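Local atomic coordinates of glycoside Hydrolase (Bacteroides plebeius, PDB entry 5T3B), a protein that probably hydrolyses glycosidic bonds in polysaccharides, as a gut-bacterial member of glycoside hydrolase family 50, which is known for beta-agarases. Residues 247-253 / 330-336; 162-167 / 186-192. One frame throughout, in Å; residues are numbered along the deposited sequence.

Contact 1. Residues 247-253 / 330-336; sequences LGFFSDN and LLYLGSR. With EDO (1,2-ethanediol), chain M.
The side chain of L333 drops into the gap left by G248, its CD1 lying 3.7 Å from G248 C. With no side chain there, the two chains close up and run side by side, consistent with neighbouring staves of the (beta/alpha)8 barrel expected of this family, although only a single beta bridge, F249 to Y332, meets the strict definition. F249 N donates to L331 O, F249 O accepts from L333 N, and S251 N reaches G334 O.

F249 and F250 go opposite ways from this seam. F249 starts out away from the partner chain, but CG sits between its own N and carbonyl carbon (chi1 72°), which swings the ring back. One face then takes Y332 CD1, offset toward the rim, while L330 CD2 packs 3.7 Å from F249 CD1. The two aromatic rings are near parallel but slid apart, with centroids 5.1 Å from each other. Just beyond, Y332 OH and S251 OG share a 2.7 Å hydrogen bond, which Y314 of helix 300-324 extends.

On F250, L333 CB nudges CE1, and R336 NH2 stands over the middle of a face. The guanidinium is upended, 81° to the ring, in a cation-pi contact. R336 NE bonds N253 OD1 at 2.8 Å, in the guanidinium plane but well above the amide plane, and N361 also bonds that oxygen.

R336 NH1 forms a salt bridge with E389 on strand 385-394. Ring, amide and carboxylate thus fix the rotation of one buried cation, whose positive charge would probably draw electron density toward N253 OD1 and the facing side of the F250 ring.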
loop_
_atom_site.group_PDB
_atom_site.type_symbol
_atom_site.label_atom_id
_atom_site.label_comp_id
_atom_site.label_asym_id
_atom_site.label_seq_id
_atom_site.Cartn_x
_atom_site.Cartn_y
_atom_site.Cartn_z
ATOM N N LEU A 247 7.698 -7.911 -7.341
ATOM C CA LEU A 247 7.847 -7.688 -5.916
ATOM C C LEU A 247 6.947 -8.649 -5.136
ATOM O O LEU A 247 7.332 -9.199 -4.113
ATOM C CB LEU A 247 7.538 -6.231 -5.584
ATOM C CG LEU A 247 7.618 -5.749 -4.190
ATOM C CD1 LEU A 247 9.043 -5.924 -3.669
ATOM C CD2 LEU A 247 7.225 -4.293 -4.129
ATOM N N GLY A 248 5.714 -8.824 -5.586
ATOM C CA GLY A 248 4.711 -9.654 -4.972
ATOM C C GLY A 248 3.380 -9.298 -5.544
ATOM O O GLY A 248 3.284 -8.629 -6.555
ATOM N N PHE A 249 2.284 -9.767 -4.894
ATOM C CA PHE A 249 0.936 -9.449 -5.409
ATOM C C PHE A 249 -0.026 -9.124 -4.290
ATOM O O PHE A 249 0.129 -9.555 -3.150
ATOM C CB PHE A 249 0.362 -10.599 -6.245
ATOM C CG PHE A 249 -0.055 -11.828 -5.441
ATOM C CD1 PHE A 249 0.897 -12.746 -4.995
ATOM C CD2 PHE A 249 -1.372 -12.061 -5.165
ATOM C CE1 PHE A 249 0.543 -13.839 -4.269
ATOM C CE2 PHE A 249 -1.727 -13.163 -4.450
ATOM C CZ PHE A 249 -0.772 -14.041 -3.961
ATOM N N PHE A 250 -1.055 -8.376 -4.666
ATOM C CA PHE A 250 -2.176 -8.090 -3.787
ATOM C C PHE A 250 -3.354 -8.913 -4.265
ATOM O O PHE A 250 -3.603 -9.019 -5.465
ATOM C CB PHE A 250 -2.574 -6.614 -3.840
ATOM C CG PHE A 250 -1.394 -5.699 -3.671
ATOM C CD1 PHE A 250 -0.830 -5.473 -2.415
ATOM C CD2 PHE A 250 -0.809 -5.110 -4.779
ATOM C CE1 PHE A 250 0.281 -4.698 -2.297
ATOM C CE2 PHE A 250 0.324 -4.341 -4.665
ATOM C CZ PHE A 250 0.855 -4.124 -3.436
ATOM N N SER A 251 -4.132 -9.481 -3.345
ATOM C CA SER A 251 -5.245 -10.377 -3.732
ATOM C C SER A 251 -6.609 -9.654 -3.901
ATOM O O SER A 251 -7.554 -10.254 -4.383
ATOM C CB SER A 251 -5.377 -11.508 -2.729
ATOM O OG SER A 251 -5.601 -11.011 -1.448
ATOM N N ASP A 252 -6.712 -8.432 -3.363
ATOM C CA ASP A 252 -7.924 -7.653 -3.324
ATOM C C ASP A 252 -7.518 -6.264 -2.898
ATOM O O ASP A 252 -6.343 -5.976 -2.658
ATOM C CB ASP A 252 -8.980 -8.292 -2.424
ATOM C CG ASP A 252 -9.911 -9.243 -3.125
ATOM O OD1 ASP A 252 -10.565 -8.856 -4.094
ATOM O OD2 ASP A 252 -10.088 -10.444 -2.706
ATOM N N ASN A 253 -8.533 -5.393 -2.808
ATOM C CA ASN A 253 -8.306 -4.014 -2.440
ATOM C C ASN A 253 -9.458 -3.517 -1.574
ATOM O O ASN A 253 -10.617 -3.560 -2.011
ATOM C CB ASN A 253 -8.229 -3.128 -3.658
ATOM C CG ASN A 253 -7.948 -1.663 -3.348
ATOM O OD1 ASN A 253 -7.002 -1.297 -2.654
ATOM N ND2 ASN A 253 -8.803 -0.813 -3.888
ATOM N N LEU A 330 6.770 -16.595 -4.447
ATOM C CA LEU A 330 6.092 -15.329 -4.781
ATOM C C LEU A 330 5.603 -14.717 -3.478
ATOM O O LEU A 330 4.889 -15.398 -2.734
ATOM C CB LEU A 330 4.949 -15.636 -5.712
ATOM C CG LEU A 330 4.180 -14.452 -6.252
ATOM C CD1 LEU A 330 5.085 -13.527 -7.061
ATOM C CD2 LEU A 330 2.995 -14.941 -7.070
ATOM N N LEU A 331 5.875 -13.439 -3.228
ATOM C CA LEU A 331 5.406 -12.786 -2.024
ATOM C C LEU A 331 3.936 -12.403 -2.116
ATOM O O LEU A 331 3.494 -11.787 -3.091
ATOM C CB LEU A 331 6.230 -11.555 -1.672
ATOM C CG LEU A 331 7.712 -11.781 -1.414
ATOM C CD1 LEU A 331 8.383 -10.485 -1.000
ATOM C CD2 LEU A 331 7.918 -12.859 -0.366
ATOM N N TYR A 332 3.231 -12.681 -1.007
ATOM C CA TYR A 332 1.859 -12.295 -0.843
ATOM C C TYR A 332 1.820 -11.026 0.002
ATOM O O TYR A 332 2.187 -11.015 1.166
ATOM C CB TYR A 332 1.040 -13.404 -0.240
ATOM C CG TYR A 332 -0.408 -13.067 -0.009
ATOM C CD1 TYR A 332 -1.113 -12.241 -0.878
ATOM C CD2 TYR A 332 -1.054 -13.542 1.092
ATOM C CE1 TYR A 332 -2.455 -11.914 -0.659
ATOM C CE2 TYR A 332 -2.371 -13.267 1.338
ATOM C CZ TYR A 332 -3.083 -12.437 0.486
ATOM O OH TYR A 332 -4.372 -12.089 0.717
ATOM N N LEU A 333 1.339 -9.941 -0.632
ATOM C CA LEU A 333 1.362 -8.592 -0.003
ATOM C C LEU A 333 -0.015 -8.178 0.487
ATOM O O LEU A 333 -0.190 -6.990 0.784
ATOM C CB LEU A 333 1.908 -7.597 -0.999
ATOM C CG LEU A 333 3.234 -7.934 -1.674
ATOM C CD1 LEU A 333 3.601 -6.879 -2.708
ATOM C CD2 LEU A 333 4.364 -8.093 -0.693
ATOM N N GLY A 334 -0.920 -9.111 0.654
ATOM C CA GLY A 334 -2.175 -8.815 1.326
ATOM C C GLY A 334 -3.270 -8.234 0.467
ATOM O O GLY A 334 -3.318 -8.415 -0.745
ATOM N N SER A 335 -4.214 -7.592 1.155
ATOM C CA SER A 335 -5.485 -7.138 0.566
ATOM C C SER A 335 -5.744 -5.637 0.699
ATOM O O SER A 335 -6.840 -5.215 0.357
ATOM C CB SER A 335 -6.671 -7.862 1.227
ATOM O OG SER A 335 -6.863 -7.471 2.568
ATOM N N ARG A 336 -4.745 -4.859 1.106
ATOM C CA ARG A 336 -4.856 -3.395 1.059
ATOM C C ARG A 336 -5.975 -2.932 2.010
ATOM O O ARG A 336 -7.021 -2.475 1.605
ATOM C CB ARG A 336 -4.993 -2.910 -0.370
ATOM C CG ARG A 336 -3.980 -3.527 -1.309
ATOM C CD ARG A 336 -4.302 -3.352 -2.774
ATOM N NE ARG A 336 -4.308 -1.948 -3.141
ATOM C CZ ARG A 336 -3.207 -1.272 -3.425
ATOM N NH1 ARG A 336 -3.270 0.033 -3.668
ATOM N NH2 ARG A 336 -2.045 -1.877 -3.554
HETATM C C1 EDO M . 6.608 -16.743 -0.712
HETATM O O1 EDO M . 5.264 -16.522 -0.248
HETATM C C2 EDO M . 7.498 -17.356 0.400
HETATM O O2 EDO M . 7.241 -16.424 1.479
HETATM O O HOH W 1 7.437 -11.907 -5.081
#

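Contact 2. Residues 162-167 / 186-192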
loop_
_atom_site.group_PDB
_atom_site.type_symbol
_atom_site.label_atom_id
_atom_site.label_comp_id
_atom_site.label_asym_id
_atom_site.label_seq_id
_atom_site.Cartn_x
_atom_site.Cartn_y
_atom_site.Cartn_z
ATOM N N HIS A 162 11.063 3.019 -7.497
ATOM C CA HIS A 162 11.581 1.824 -8.200
ATOM C C HIS A 162 10.592 0.763 -8.521
ATOM O O HIS A 162 10.914 -0.199 -9.194
ATOM C CB HIS A 162 12.768 1.246 -7.437
ATOM C CG HIS A 162 13.913 2.215 -7.278
ATOM N ND1 HIS A 162 14.882 2.369 -8.244
ATOM C CD2 HIS A 162 14.192 3.146 -6.329
ATOM C CE1 HIS A 162 15.721 3.302 -7.849
ATOM N NE2 HIS A 162 15.307 3.825 -6.718
ATOM N N SER A 163 9.364 0.922 -8.007
ATOM C CA SER A 163 8.334 -0.064 -8.199
ATOM C C SER A 163 7.016 0.559 -8.652
ATOM O O SER A 163 6.780 1.764 -8.335
ATOM C CB SER A 163 8.065 -0.838 -6.929
ATOM O OG SER A 163 9.217 -1.473 -6.409
ATOM N N VAL A 164 6.217 -0.259 -9.327
ATOM C CA VAL A 164 4.859 0.134 -9.636
ATOM C C VAL A 164 3.958 -0.900 -8.992
ATOM O O VAL A 164 4.175 -2.116 -9.151
ATOM C CB VAL A 164 4.629 0.302 -11.145
ATOM C CG1 VAL A 164 5.380 1.527 -11.608
ATOM C CG2 VAL A 164 4.988 -0.917 -11.942
ATOM N N CYS A 165 2.944 -0.465 -8.267
ATOM C CA CYS A 165 2.163 -1.331 -7.398
ATOM C C CYS A 165 0.706 -1.050 -7.565
ATOM O O CYS A 165 0.242 0.014 -7.144
ATOM C CB CYS A 165 2.588 -1.170 -5.937
ATOM S SG CYS A 165 4.354 -1.383 -5.565
ATOM N N ALA A 166 0.000 -2.042 -8.101
ATOM C CA ALA A 166 -1.433 -2.128 -8.239
ATOM C C ALA A 166 -2.034 -1.360 -9.367
ATOM O O ALA A 166 -1.531 -0.293 -9.770
ATOM C CB ALA A 166 -2.164 -1.824 -6.928
ATOM N N PHE A 167 -3.140 -1.856 -9.844
ATOM C CA PHE A 167 -3.999 -1.121 -10.759
ATOM C C PHE A 167 -3.427 -0.822 -12.128
ATOM O O PHE A 167 -3.885 0.069 -12.803
ATOM C CB PHE A 167 -4.587 0.125 -10.129
ATOM C CG PHE A 167 -5.028 -0.012 -8.688
ATOM C CD1 PHE A 167 -5.834 -1.059 -8.298
ATOM C CD2 PHE A 167 -4.634 0.891 -7.750
ATOM C CE1 PHE A 167 -6.241 -1.177 -6.971
ATOM C CE2 PHE A 167 -5.014 0.786 -6.445
ATOM C CZ PHE A 167 -5.826 -0.218 -6.059
ATOM N N PRO A 186 15.197 -2.928 -14.117
ATOM C CA PRO A 186 13.775 -3.223 -14.043
ATOM C C PRO A 186 12.987 -2.103 -13.378
ATOM O O PRO A 186 13.493 -1.304 -12.604
ATOM C CB PRO A 186 13.687 -4.463 -13.127
ATOM C CG PRO A 186 14.876 -4.325 -12.274
ATOM C CD PRO A 186 15.953 -3.690 -13.128
ATOM N N LEU A 187 11.698 -2.116 -13.670
ATOM C CA LEU A 187 10.714 -1.372 -12.916
ATOM C C LEU A 187 9.877 -2.466 -12.220
ATOM O O LEU A 187 9.052 -3.120 -12.857
ATOM C CB LEU A 187 9.873 -0.546 -13.884
ATOM C CG LEU A 187 8.815 0.326 -13.244
ATOM C CD1 LEU A 187 9.378 1.187 -12.169
ATOM C CD2 LEU A 187 8.105 1.150 -14.295
ATOM N N THR A 188 10.206 -2.722 -10.953
ATOM C CA THR A 188 9.626 -3.897 -10.336
ATOM C C THR A 188 8.110 -3.698 -10.153
ATOM O O THR A 188 7.654 -2.588 -9.921
ATOM C CB THR A 188 10.330 -4.270 -9.047
ATOM O OG1 THR A 188 10.437 -3.179 -8.168
ATOM C CG2 THR A 188 11.718 -4.742 -9.335
ATOM N N GLN A 189 7.376 -4.796 -10.275
ATOM C CA GLN A 189 5.905 -4.681 -10.289
ATOM C C GLN A 189 5.257 -5.508 -9.215
ATOM O O GLN A 189 5.727 -6.605 -8.869
ATOM C CB GLN A 189 5.315 -4.921 -11.666
ATOM C CG GLN A 189 5.486 -6.277 -12.160
ATOM C CD GLN A 189 4.907 -6.579 -13.582
ATOM O OE1 GLN A 189 3.979 -5.874 -14.158
ATOM N NE2 GLN A 189 5.389 -7.578 -14.125
ATOM N N ALA A 190 4.134 -5.006 -8.736
ATOM C CA ALA A 190 3.312 -5.726 -7.777
ATOM C C ALA A 190 1.852 -5.679 -8.257
ATOM O O ALA A 190 1.155 -4.665 -8.018
ATOM C CB ALA A 190 3.408 -5.159 -6.402
ATOM N N PRO A 191 1.404 -6.663 -9.037
ATOM C CA PRO A 191 0.052 -6.645 -9.577
ATOM C C PRO A 191 -0.985 -6.820 -8.533
ATOM O O PRO A 191 -0.758 -7.434 -7.479
ATOM C CB PRO A 191 0.002 -7.812 -10.557
ATOM C CG PRO A 191 1.014 -8.750 -9.953
ATOM C CD PRO A 191 2.139 -7.861 -9.471
ATOM N N SER A 192 -2.163 -6.274 -8.801
ATOM C CA SER A 192 -3.359 -6.443 -7.969
ATOM C C SER A 192 -4.370 -7.322 -8.660
ATOM O O SER A 192 -4.458 -7.335 -9.918
ATOM C CB SER A 192 -3.917 -5.079 -7.581
ATOM O OG SER A 192 -4.238 -4.328 -8.767
HETATM O O HOH W 2 13.555 -1.366 -9.852
HETATM O O HOH W 3 14.708 0.992 -10.595
HETATM O O HOH W 4 1.914 -2.860 -10.743
#
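S163 and T188 meet hydroxyl to hydroxyl, OG to OG1 at 2.7 Å, on adjacent parallel strands of a beta-alpha-beta unit. Strands 163-165 and 188-190, joined through helix 169-182, are probably consecutive staves of the (beta/alpha)8 barrel expected of this family, and their axes lie 15° apart. T188 OG1 stands between its own N and carbonyl carbon (chi1 51°), which turns it across to S163; Y121 of strand 120-126 also bonds S163 OG. C165 and A190 lie on the same face as this pair, SG 4.0 Å from the methyl CB, a small apolar patch beside the polar one.

V164 points to the other face, toward the helices. L187 CD2 rests 3.8 Å from V164 CG1, the two side chains crossing at about a right angle, and F156 of helix 145-158 packs on both. V164 CG2 leans instead on Q189 CB.

Between the faces runs a regular parallel ladder: T188 N to H162 O, V164 N to T188 O, A190 N to V164 O, A166 N to A190 O. A water within 3.0 Å of H162 O and 2.8 Å of P186 O can bridge them, while the imidazole leads away from the partner strand, with ND1 meeting a second water in the ring plane and NE2 bonded to Y79.

Past the strands the chain kinks, A166 and F167 both having positive phi. A166 CB ends up over the centre of the F167 ring, 3.7 Å above its plane. S192 takes over from the ladder here with a side chain: its OG accepts the F167 N-H at 2.9 Å, nearly straight at 166°.

Overall arrangement
From the N terminus, contact 2 comes first: residues 162-167 pass into helix 169-182, after which the segment 186-192 returns alongside, closing a short crossover. Contact 1 opens later, at 247-253, and closes a much longer, mostly helical excursion when 330-336 arrives. The two follow in series, neither nested nor crossed. In space they adjoin, with centres about 11 Å apart. Segment 186-192 also borders 247-253, through probable hydrogen bonds from L247 N to Q189 O and from F250 N to P191 O, giving the lateral order 162-167, 186-192, 247-253, 330-336. R336 of contact 1 packs against F167 of contact 2, so a side chain of the last segment reaches the first, consistent with a curved, barrel-like array.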